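PDB 6C4M: yersinopine synthase from Yersinia pestis, which catalyses the NADPH-dependent reductive condensation of pyruvate with a histidine-derived intermediate, the last step in making the metallophore yersinopine. Local coordinates for residues P24-A30 with R48-N53; P70-L74 with P201-Y205; Q131-V135 with D159-I163. All coordinates share one frame; numbering follows the deposited sequence.

Interaction 1: P24-A30 with R48-N53; sequences PTLILGA and RLGLYN. With NAP (NADP nicotinamide-adenine-dinucleotide phosphate), chain B.
Pro24 opens the pairing by resting CB against Arg48 CB, 4.2 Å away, while the Arg48 guanidinium turns off to a salt bridge with Asp104. At Thr25 the parallel ladder begins: Thr25 N donates to Arg48 O, and Thr25 O receives Gly50 N at 2.7 Å, almost straight at 176°. Leu26 has CG anti to its backbone N (chi1 171°), which carries CD1 over the main chain of Gly50, 3.4 Å from Gly50 C; a glycine suits a place where a leucine methyl lies on the backbone. Ile27 faces the other way, toward helix 32-44, with CB 3.9 Å from Leu51 CD1, and its N and O bind Gly50 O and Tyr52 N. Leu28 CD2 packs obliquely on Tyr52 CB at 3.6 Å. Gly29 adopts a positive phi, 111°, natural to glycine, and gives its N to Tyr52 O; its CA faces the cofactor ribose. Ala30 CB nestles against Leu51 CD1, and Ala30 N reaches both Asn53 OD1 and, at 3.1 Å, NADP O3B. This is the first beta-alpha-beta unit of a Rossmann-type dinucleotide fold. Asn53 OD1 accepts from O3B and also from Lys58, while Asn53 ND2 donates to phosphate oxygen O3X at 2.9 Å. The Asn53 carboxamide thus contacts the ribose hydroxyl and the 2'-phosphate together, consistent with the enzyme's use of NADPH.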
loop_
_atom_site.group_PDB
_atom_site.type_symbol
_atom_site.label_atom_id
_atom_site.label_comp_id
_atom_site.label_asym_id
_atom_site.label_seq_id
_atom_site.Cartn_x
_atom_site.Cartn_y
_atom_site.Cartn_z
ATOM N N PRO A 24 -42.001 15.867 -21.898
ATOM C CA PRO A 24 -41.786 16.746 -20.742
ATOM C C PRO A 24 -41.267 15.934 -19.562
ATOM O O PRO A 24 -41.830 14.899 -19.201
ATOM C CB PRO A 24 -43.169 17.339 -20.464
ATOM C CG PRO A 24 -44.132 16.494 -21.283
ATOM C CD PRO A 24 -43.363 15.981 -22.431
ATOM N N THR A 25 -40.166 16.397 -18.996
ATOM C CA THR A 25 -39.410 15.636 -18.010
ATOM C C THR A 25 -39.252 16.462 -16.754
ATOM O O THR A 25 -38.823 17.620 -16.823
ATOM C CB THR A 25 -38.048 15.230 -18.546
ATOM O OG1 THR A 25 -38.239 14.511 -19.764
ATOM C CG2 THR A 25 -37.368 14.333 -17.534
ATOM N N LEU A 26 -39.617 15.867 -15.621
ATOM C CA LEU A 26 -39.487 16.499 -14.310
ATOM C C LEU A 26 -38.363 15.799 -13.547
ATOM O O LEU A 26 -38.458 14.604 -13.236
ATOM C CB LEU A 26 -40.810 16.456 -13.541
ATOM C CG LEU A 26 -40.707 16.897 -12.063
ATOM C CD1 LEU A 26 -40.030 18.268 -11.950
ATOM C CD2 LEU A 26 -42.080 16.926 -11.365
ATOM N N ILE A 27 -37.292 16.537 -13.265
ATOM C CA ILE A 27 -36.151 16.006 -12.512
ATOM C C ILE A 27 -36.365 16.287 -11.023
ATOM O O ILE A 27 -36.397 17.453 -10.605
ATOM C CB ILE A 27 -34.827 16.624 -12.992
ATOM C CG1 ILE A 27 -34.614 16.341 -14.497
ATOM C CG2 ILE A 27 -33.621 16.084 -12.164
ATOM C CD1 ILE A 27 -33.403 16.981 -15.070
ATOM N N LEU A 28 -36.455 15.227 -10.207
ATOM C CA LEU A 28 -36.678 15.376 -8.762
ATOM C C LEU A 28 -35.337 15.329 -8.040
ATOM O O LEU A 28 -34.719 14.263 -7.895
ATOM C CB LEU A 28 -37.606 14.304 -8.214
ATOM C CG LEU A 28 -38.995 14.277 -8.856
ATOM C CD1 LEU A 28 -39.784 13.127 -8.261
ATOM C CD2 LEU A 28 -39.783 15.608 -8.675
ATOM N N GLY A 29 -34.909 16.485 -7.563
ATOM C CA GLY A 29 -33.645 16.610 -6.883
ATOM C C GLY A 29 -32.725 17.402 -7.779
ATOM O O GLY A 29 -32.630 17.108 -8.975
ATOM N N ALA A 30 -32.092 18.435 -7.222
ATOM C CA ALA A 30 -31.265 19.359 -7.979
ATOM C C ALA A 30 -29.857 19.437 -7.401
ATOM O O ALA A 30 -29.334 20.533 -7.164
ATOM C CB ALA A 30 -31.912 20.744 -7.991
ATOM N N ARG A 48 -39.652 19.926 -22.612
ATOM C CA ARG A 48 -39.885 20.799 -21.478
ATOM C C ARG A 48 -39.239 20.171 -20.248
ATOM O O ARG A 48 -39.311 18.955 -20.046
ATOM C CB ARG A 48 -41.378 21.023 -21.259
ATOM C CG ARG A 48 -41.676 22.139 -20.249
ATOM C CD ARG A 48 -43.118 22.595 -20.290
ATOM N NE ARG A 48 -43.993 21.585 -19.698
ATOM C CZ ARG A 48 -44.588 21.680 -18.513
ATOM N NH1 ARG A 48 -44.437 22.763 -17.745
ATOM N NH2 ARG A 48 -45.351 20.675 -18.098
ATOM N N LEU A 49 -38.554 20.990 -19.458
ATOM C CA LEU A 49 -37.784 20.497 -18.320
ATOM C C LEU A 49 -38.294 21.119 -17.028
ATOM O O LEU A 49 -38.339 22.348 -16.895
ATOM C CB LEU A 49 -36.289 20.794 -18.492
ATOM C CG LEU A 49 -35.535 19.904 -19.470
ATOM C CD1 LEU A 49 -34.066 20.347 -19.550
ATOM C CD2 LEU A 49 -35.623 18.448 -19.054
ATOM N N GLY A 50 -38.676 20.264 -16.087
ATOM C CA GLY A 50 -38.983 20.690 -14.734
ATOM C C GLY A 50 -37.918 20.254 -13.746
ATOM O O GLY A 50 -37.156 19.322 -14.023
ATOM N N LEU A 51 -37.854 20.923 -12.595
ATOM C CA LEU A 51 -36.825 20.667 -11.600
ATOM C C LEU A 51 -37.446 20.829 -10.225
ATOM O O LEU A 51 -38.164 21.799 -9.998
ATOM C CB LEU A 51 -35.645 21.633 -11.769
ATOM C CG LEU A 51 -34.392 21.378 -10.942
ATOM C CD1 LEU A 51 -33.830 20.011 -11.259
ATOM C CD2 LEU A 51 -33.355 22.453 -11.230
ATOM N N TYR A 52 -37.175 19.881 -9.323
ATOM C CA TYR A 52 -37.600 19.954 -7.932
ATOM C C TYR A 52 -36.369 19.955 -7.036
ATOM O O TYR A 52 -35.395 19.241 -7.306
ATOM C CB TYR A 52 -38.497 18.780 -7.536
ATOM C CG TYR A 52 -38.547 18.562 -6.022
ATOM C CD1 TYR A 52 -39.405 19.307 -5.204
ATOM C CD2 TYR A 52 -37.730 17.626 -5.419
ATOM C CE1 TYR A 52 -39.440 19.120 -3.828
ATOM C CE2 TYR A 52 -37.740 17.437 -4.048
ATOM C CZ TYR A 52 -38.613 18.177 -3.263
ATOM O OH TYR A 52 -38.621 17.994 -1.921
ATOM N N ASN A 53 -36.418 20.761 -5.979
ATOM C CA ASN A 53 -35.478 20.633 -4.872
ATOM C C ASN A 53 -36.175 21.028 -3.585
ATOM O O ASN A 53 -36.924 22.007 -3.546
ATOM C CB ASN A 53 -34.239 21.509 -5.062
ATOM C CG ASN A 53 -33.053 21.032 -4.233
ATOM O OD1 ASN A 53 -32.139 20.401 -4.759
ATOM N ND2 ASN A 53 -33.059 21.337 -2.930
HETATM P PA NAP B . -26.919 14.940 -3.882
HETATM O O1A NAP B . -26.956 13.462 -3.926
HETATM O O2A NAP B . -25.926 15.467 -2.812
HETATM O O5B NAP B . -28.444 15.465 -3.566
HETATM C C5B NAP B . -29.352 15.377 -4.687
HETATM C C4B NAP B . -30.705 15.959 -4.234
HETATM O O4B NAP B . -31.169 15.102 -3.020
HETATM C C3B NAP B . -30.595 17.170 -3.820
HETATM O O3B NAP B . -31.784 17.948 -4.166
HETATM C C2B NAP B . -30.518 17.067 -2.180
HETATM O O2B NAP B . -31.019 18.309 -1.573
HETATM C C1B NAP B . -31.286 16.090 -1.854
HETATM N N9A NAP B . -30.646 15.400 -0.734
HETATM C C8A NAP B . -29.405 14.963 -0.464
HETATM N N7A NAP B . -29.478 14.431 0.764
HETATM C C5A NAP B . -30.764 14.555 1.219
HETATM C C6A NAP B . -31.288 14.139 2.417
HETATM N N6A NAP B . -30.757 13.475 3.609
HETATM N N1A NAP B . -32.591 14.354 2.676
HETATM C C2A NAP B . -33.390 14.973 1.743
HETATM N N3A NAP B . -32.862 15.384 0.553
HETATM C C4A NAP B . -31.524 15.161 0.295
HETATM O O3 NAP B . -26.434 15.475 -5.372
HETATM P PN NAP B . -25.875 14.662 -6.654
HETATM O O1N NAP B . -26.397 15.400 -7.807
HETATM O O2N NAP B . -24.332 14.723 -6.536
HETATM O O5D NAP B . -26.284 13.045 -6.718
HETATM C C5D NAP B . -27.422 12.593 -7.497
HETATM C C4D NAP B . -27.474 11.060 -7.342
HETATM O O4D NAP B . -26.149 10.412 -7.955
HETATM C C3D NAP B . -27.511 10.641 -6.094
HETATM O O3D NAP B . -28.218 9.307 -6.130
HETATM C C2D NAP B . -26.066 10.347 -5.676
HETATM O O2D NAP B . -26.073 9.324 -4.796
HETATM C C1D NAP B . -25.465 9.841 -7.002
HETATM N N1N NAP B . -24.030 10.158 -7.201
HETATM C C2N NAP B . -23.620 11.319 -7.757
HETATM C C3N NAP B . -22.237 11.539 -7.947
HETATM C C7N NAP B . -21.724 12.855 -8.571
HETATM O O7N NAP B . -20.715 12.899 -9.155
HETATM N N7N NAP B . -22.542 14.026 -8.403
HETATM C C4N NAP B . -21.323 10.597 -7.565
HETATM C C5N NAP B . -21.738 9.448 -7.009
HETATM C C6N NAP B . -23.106 9.215 -6.830
HETATM P P2B NAP B . -29.969 19.627 -1.358
HETATM O O1X NAP B . -29.179 19.362 -0.094
HETATM O O2X NAP B . -29.037 19.739 -2.517
HETATM O O3X NAP B . -30.797 20.875 -1.160
#

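Interaction 2: P70-L74 with P201-Y205; sequences PTLYL and PYRAY
Leu72 and Tyr202 meet on the well-packed side of a short parallel pairing, where Leu72 CD2 lies 3.9 Å from Tyr202 CB, the two side chains slanting across each other. The pairing joins strand 71-76 to strand 203-217, segments far apart in sequence. Two backbone bonds hold it: Tyr73 N to Tyr202 O, and Ala204 N to Tyr73 O, each 2.9 Å. Tyr73 therefore uses both its N and its O on the same neighbour, as expected in a parallel ladder. Leu74 and Ala204 share the buried face of the sheet, with Leu74 CD1 lying 3.9 Å from Ala204 O. Helix 32-44 covers this face: Leu72 packs on Ile35, and Leu74 on Gln36 and Val39, of that helix. The small Ala204 also packs on Ile35, its side chain about 4 Å from those of the NADP-binding residues Pro32 and Thr172.

The other face, formed by Tyr73 and Arg203, is largely exposed and more loosely built. Tyr73 CB lies 4.0 Å from Arg203 CG. The two tyrosine side chains lie side by side and point the same way, with Tyr73 CD2 near the plane of the Tyr202 ring, at its edge, 4.0 Å from Tyr202 CD1. Tyr202 CG sits between its backbone N and carbonyl carbon (chi1 52°), a cramped rotamer that sends the ring out alongside Tyr73, and Tyr65 of helix 57-68 stacks on it. Thr71 CG2 lies 3.6 Å above the plane of the Tyr73 ring, while Tyr202 OH stands over the rim of one face of the Arg203 guanidinium. Large amphipathic side chains suit such a surface, since their carbon parts pack while their polar ends can meet water. Main-chain bonds thus hold the strands parallel, while side chains make the faces differ: Leu72, Leu74 and Ala204 under helix 32-44, Tyr73 and Arg203 outward.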
loop_
_atom_site.group_PDB
_atom_site.type_symbol
_atom_site.label_atom_id
_atom_site.label_comp_id
_atom_site.label_asym_id
_atom_site.label_seq_id
_atom_site.Cartn_x
_atom_site.Cartn_y
_atom_site.Cartn_z
ATOM N N PRO A 70 -33.879 31.503 -15.380
ATOM C CA PRO A 70 -34.057 30.041 -15.270
ATOM C C PRO A 70 -33.061 29.250 -16.119
ATOM O O PRO A 70 -33.428 28.454 -16.983
ATOM C CB PRO A 70 -35.515 29.855 -15.713
ATOM C CG PRO A 70 -35.804 31.005 -16.629
ATOM C CD PRO A 70 -34.964 32.149 -16.144
ATOM N N THR A 71 -31.771 29.425 -15.829
ATOM C CA THR A 71 -30.709 28.817 -16.617
ATOM C C THR A 71 -29.667 28.181 -15.710
ATOM O O THR A 71 -29.166 28.823 -14.780
ATOM C CB THR A 71 -30.043 29.858 -17.513
ATOM O OG1 THR A 71 -31.036 30.444 -18.361
ATOM C CG2 THR A 71 -28.947 29.219 -18.344
ATOM N N LEU A 72 -29.330 26.931 -16.008
ATOM C CA LEU A 72 -28.249 26.221 -15.352
ATOM C C LEU A 72 -27.030 26.198 -16.268
ATOM O O LEU A 72 -27.155 26.258 -17.495
ATOM C CB LEU A 72 -28.670 24.794 -15.007
ATOM C CG LEU A 72 -29.978 24.693 -14.235
ATOM C CD1 LEU A 72 -30.365 23.233 -14.079
ATOM C CD2 LEU A 72 -29.804 25.377 -12.894
ATOM N N TYR A 73 -25.854 26.101 -15.657
ATOM C CA TYR A 73 -24.572 26.180 -16.351
ATOM C C TYR A 73 -23.709 24.978 -16.004
ATOM O O TYR A 73 -23.678 24.539 -14.847
ATOM C CB TYR A 73 -23.833 27.471 -15.984
ATOM C CG TYR A 73 -24.562 28.714 -16.441
ATOM C CD1 TYR A 73 -24.400 29.200 -17.731
ATOM C CD2 TYR A 73 -25.433 29.389 -15.592
ATOM C CE1 TYR A 73 -25.072 30.326 -18.165
ATOM C CE2 TYR A 73 -26.103 30.526 -16.016
ATOM C CZ TYR A 73 -25.916 30.987 -17.307
ATOM O OH TYR A 73 -26.583 32.111 -17.747
ATOM N N LEU A 74 -23.007 24.455 -17.012
ATOM C CA LEU A 74 -22.173 23.270 -16.871
ATOM C C LEU A 74 -20.875 23.461 -17.642
ATOM O O LEU A 74 -20.859 24.049 -18.728
ATOM C CB LEU A 74 -22.876 22.008 -17.386
ATOM C CG LEU A 74 -22.081 20.689 -17.476
ATOM C CD1 LEU A 74 -21.859 20.016 -16.132
ATOM C CD2 LEU A 74 -22.828 19.751 -18.412
ATOM N N PRO A 201 -25.343 27.329 -6.842
ATOM C CA PRO A 201 -26.091 26.073 -7.005
ATOM C C PRO A 201 -26.600 25.848 -8.411
ATOM O O PRO A 201 -27.095 24.752 -8.693
ATOM C CB PRO A 201 -27.236 26.210 -5.994
ATOM C CG PRO A 201 -27.456 27.668 -5.866
ATOM C CD PRO A 201 -26.095 28.308 -6.031
ATOM N N TYR A 202 -26.446 26.825 -9.297
ATOM C CA TYR A 202 -26.853 26.732 -10.692
ATOM C C TYR A 202 -25.664 26.531 -11.637
ATOM O O TYR A 202 -25.827 26.660 -12.853
ATOM C CB TYR A 202 -27.618 27.994 -11.074
ATOM C CG TYR A 202 -26.863 29.251 -10.724
ATOM C CD1 TYR A 202 -25.970 29.824 -11.622
ATOM C CD2 TYR A 202 -27.020 29.851 -9.480
ATOM C CE1 TYR A 202 -25.262 30.973 -11.289
ATOM C CE2 TYR A 202 -26.318 30.993 -9.140
ATOM C CZ TYR A 202 -25.442 31.546 -10.043
ATOM O OH TYR A 202 -24.765 32.682 -9.691
ATOM N N ARG A 203 -24.484 26.222 -11.101
ATOM C CA ARG A 203 -23.262 26.002 -11.868
ATOM C C ARG A 203 -22.617 24.706 -11.413
ATOM O O ARG A 203 -22.405 24.509 -10.216
ATOM C CB ARG A 203 -22.247 27.128 -11.675
ATOM C CG ARG A 203 -22.608 28.456 -12.274
ATOM C CD ARG A 203 -21.489 29.467 -12.040
ATOM N NE ARG A 203 -21.907 30.815 -12.407
ATOM C CZ ARG A 203 -21.312 31.935 -11.998
ATOM N NH1 ARG A 203 -20.249 31.882 -11.190
ATOM N NH2 ARG A 203 -21.791 33.114 -12.399
ATOM N N ALA A 204 -22.272 23.840 -12.359
ATOM C CA ALA A 204 -21.623 22.583 -12.030
ATOM C C ALA A 204 -20.501 22.336 -13.017
ATOM O O ALA A 204 -20.374 23.016 -14.038
ATOM C CB ALA A 204 -22.600 21.410 -12.041
ATOM N N TYR A 205 -19.676 21.349 -12.700
ATOM C CA TYR A 205 -18.629 20.955 -13.621
ATOM C C TYR A 205 -18.446 19.454 -13.518
ATOM O O TYR A 205 -18.576 18.863 -12.444
ATOM C CB TYR A 205 -17.312 21.702 -13.346
ATOM C CG TYR A 205 -16.525 21.179 -12.183
ATOM C CD1 TYR A 205 -16.931 21.431 -10.883
ATOM C CD2 TYR A 205 -15.357 20.442 -12.377
ATOM C CE1 TYR A 205 -16.195 20.953 -9.791
ATOM C CE2 TYR A 205 -14.613 19.967 -11.291
ATOM C CZ TYR A 205 -15.041 20.226 -10.011
ATOM O OH TYR A 205 -14.328 19.746 -8.938
#

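Interaction 3: Q131-V135 with D159-I163; sequences QLKSV and DVEVI
The carboxylate of Glu161 is the flat group that links the two segments, and it does so through its oxygen OE1: a water donates to Glu161 OE1 at 3.0 Å and to Lys133 O at 3.1 Å. Its other oxygen, OE2, is bound by Ser224 and Asn217. With CG anti to the backbone N (chi1 -177°), the extended chain carries the carboxylate away from its own backbone to these two partners, which help fix its rotation. The segments belong to another beta-alpha-beta unit of the Rossmann-type domain, strand 134-137, helix 144-154 and strand 161-165, in which the two strands run parallel and adjacent.

Three backbone bonds close the pair. Glu161 N donates to Lys133 O, which also receives the water, so this carbonyl has two donors; Val135 N donates to Glu161 O at 2.8 Å; and Ile163 N donates to Val135 O. Ser134 shares the face of Glu161, and its OG bonds to Glu226 of helix 225-235, so a small polar side chain fits beside that helix.

On the apolar side, Val160 is the wedge. Its branched CB, just ahead of the strand, lets one residue touch both Leu132 and Val135: CG2 meets Leu132 CG at 3.9 Å, the side chains crossing at about a right angle, and CG1 meets Val135 CG2 at 3.8 Å. Val162 turns to Val148 and Leu152 of helix 144-154. Val160 CG2 also lies 3.4 Å from Leu132 O.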
loop_
_atom_site.group_PDB
_atom_site.type_symbol
_atom_site.label_atom_id
_atom_site.label_comp_id
_atom_site.label_asym_id
_atom_site.label_seq_id
_atom_site.Cartn_x
_atom_site.Cartn_y
_atom_site.Cartn_z
ATOM N N GLN A 131 -50.410 11.586 -17.681
ATOM C CA GLN A 131 -49.661 11.147 -18.847
ATOM C C GLN A 131 -48.297 10.575 -18.480
ATOM O O GLN A 131 -47.433 10.421 -19.354
ATOM C CB GLN A 131 -49.494 12.304 -19.808
ATOM C CG GLN A 131 -50.789 12.872 -20.258
ATOM C CD GLN A 131 -50.617 13.565 -21.543
ATOM O OE1 GLN A 131 -50.115 14.688 -21.596
ATOM N NE2 GLN A 131 -50.984 12.888 -22.617
ATOM N N LEU A 132 -48.099 10.248 -17.219
ATOM C CA LEU A 132 -46.838 9.689 -16.768
ATOM C C LEU A 132 -46.549 8.374 -17.486
ATOM O O LEU A 132 -47.360 7.446 -17.446
ATOM C CB LEU A 132 -46.881 9.468 -15.254
ATOM C CG LEU A 132 -45.586 8.876 -14.680
ATOM C CD1 LEU A 132 -44.406 9.838 -14.884
ATOM C CD2 LEU A 132 -45.797 8.566 -13.199
ATOM N N LYS A 133 -45.376 8.292 -18.126
ATOM C CA LYS A 133 -44.941 7.082 -18.823
ATOM C C LYS A 133 -43.734 6.376 -18.204
ATOM O O LYS A 133 -43.580 5.162 -18.407
ATOM C CB LYS A 133 -44.563 7.404 -20.272
ATOM C CG LYS A 133 -45.646 8.053 -21.127
ATOM C CD LYS A 133 -45.143 8.128 -22.580
ATOM C CE LYS A 133 -45.748 7.039 -23.468
ATOM N NZ LYS A 133 -47.034 7.495 -24.116
ATOM N N SER A 134 -42.831 7.093 -17.535
ATOM C CA SER A 134 -41.618 6.448 -17.055
ATOM C C SER A 134 -41.093 7.117 -15.790
ATOM O O SER A 134 -41.211 8.333 -15.583
ATOM C CB SER A 134 -40.549 6.459 -18.136
ATOM O OG SER A 134 -40.211 7.794 -18.443
ATOM N N VAL A 135 -40.484 6.290 -14.950
ATOM C CA VAL A 135 -39.792 6.735 -13.761
ATOM C C VAL A 135 -38.391 6.146 -13.799
ATOM O O VAL A 135 -38.235 4.921 -13.827
ATOM C CB VAL A 135 -40.526 6.292 -12.491
ATOM C CG1 VAL A 135 -39.686 6.597 -11.285
ATOM C CG2 VAL A 135 -41.893 6.992 -12.411
ATOM N N ASP A 159 -48.705 0.615 -15.556
ATOM C CA ASP A 159 -48.227 0.812 -16.930
ATOM C C ASP A 159 -46.865 1.499 -16.999
ATOM O O ASP A 159 -46.150 1.365 -18.010
ATOM C CB ASP A 159 -49.214 1.673 -17.733
ATOM C CG ASP A 159 -50.400 0.895 -18.257
ATOM O OD1 ASP A 159 -50.356 -0.357 -18.262
ATOM O OD2 ASP A 159 -51.382 1.563 -18.675
ATOM N N VAL A 160 -46.528 2.300 -15.991
ATOM C CA VAL A 160 -45.335 3.146 -16.059
ATOM C C VAL A 160 -44.063 2.305 -16.065
ATOM O O VAL A 160 -43.928 1.327 -15.320
ATOM C CB VAL A 160 -45.347 4.147 -14.894
ATOM C CG1 VAL A 160 -44.018 4.937 -14.803
ATOM C CG2 VAL A 160 -46.523 5.084 -15.100
ATOM N N GLU A 161 -43.130 2.675 -16.942
ATOM C CA GLU A 161 -41.868 1.966 -17.065
ATOM C C GLU A 161 -40.900 2.419 -15.971
ATOM O O GLU A 161 -40.681 3.621 -15.782
ATOM C CB GLU A 161 -41.285 2.196 -18.465
ATOM C CG GLU A 161 -39.988 1.427 -18.744
ATOM C CD GLU A 161 -39.589 1.471 -20.223
ATOM O OE1 GLU A 161 -40.371 2.057 -21.019
ATOM O OE2 GLU A 161 -38.506 0.920 -20.584
ATOM N N VAL A 162 -40.363 1.460 -15.221
ATOM C CA VAL A 162 -39.421 1.736 -14.129
ATOM C C VAL A 162 -38.041 1.315 -14.596
ATOM O O VAL A 162 -37.838 0.155 -14.964
ATOM C CB VAL A 162 -39.803 1.003 -12.835
ATOM C CG1 VAL A 162 -38.780 1.260 -11.764
ATOM C CG2 VAL A 162 -41.181 1.462 -12.367
ATOM N N ILE A 163 -37.100 2.257 -14.603
ATOM C CA ILE A 163 -35.741 2.003 -15.054
ATOM C C ILE A 163 -34.769 2.343 -13.929
ATOM O O ILE A 163 -34.716 3.487 -13.459
ATOM C CB ILE A 163 -35.415 2.793 -16.333
ATOM C CG1 ILE A 163 -36.246 2.265 -17.518
ATOM C CG2 ILE A 163 -33.951 2.654 -16.670
ATOM C CD1 ILE A 163 -36.109 3.088 -18.754
HETATM O O HOH W 1 -42.122 4.529 -21.011
#

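How the interactions relate
From the N terminus, interaction 1 closes first: strand 25-28 leads through helix 32-44 to strand 49-52, a short loop completed before the others begin. The chain then passes through helix 57-68 into strand 71-76, which opens interaction 2; its partner strand 203-217 lies 127 residues farther on. Interaction 3 is nested inside that long loop, closing a compact one around helix 144-154. No loops cross. All three contribute to one mixed sheet. Strand 107-110 links the strands of interactions 1 and 3, and strand 161-165 borders strand 203-217. Interactions 1 and 2 touch directly, Leu51 CD2 lying 4.2 Å from Leu72 CD1, whereas interactions 2 and 3 have centres about 27 Å apart.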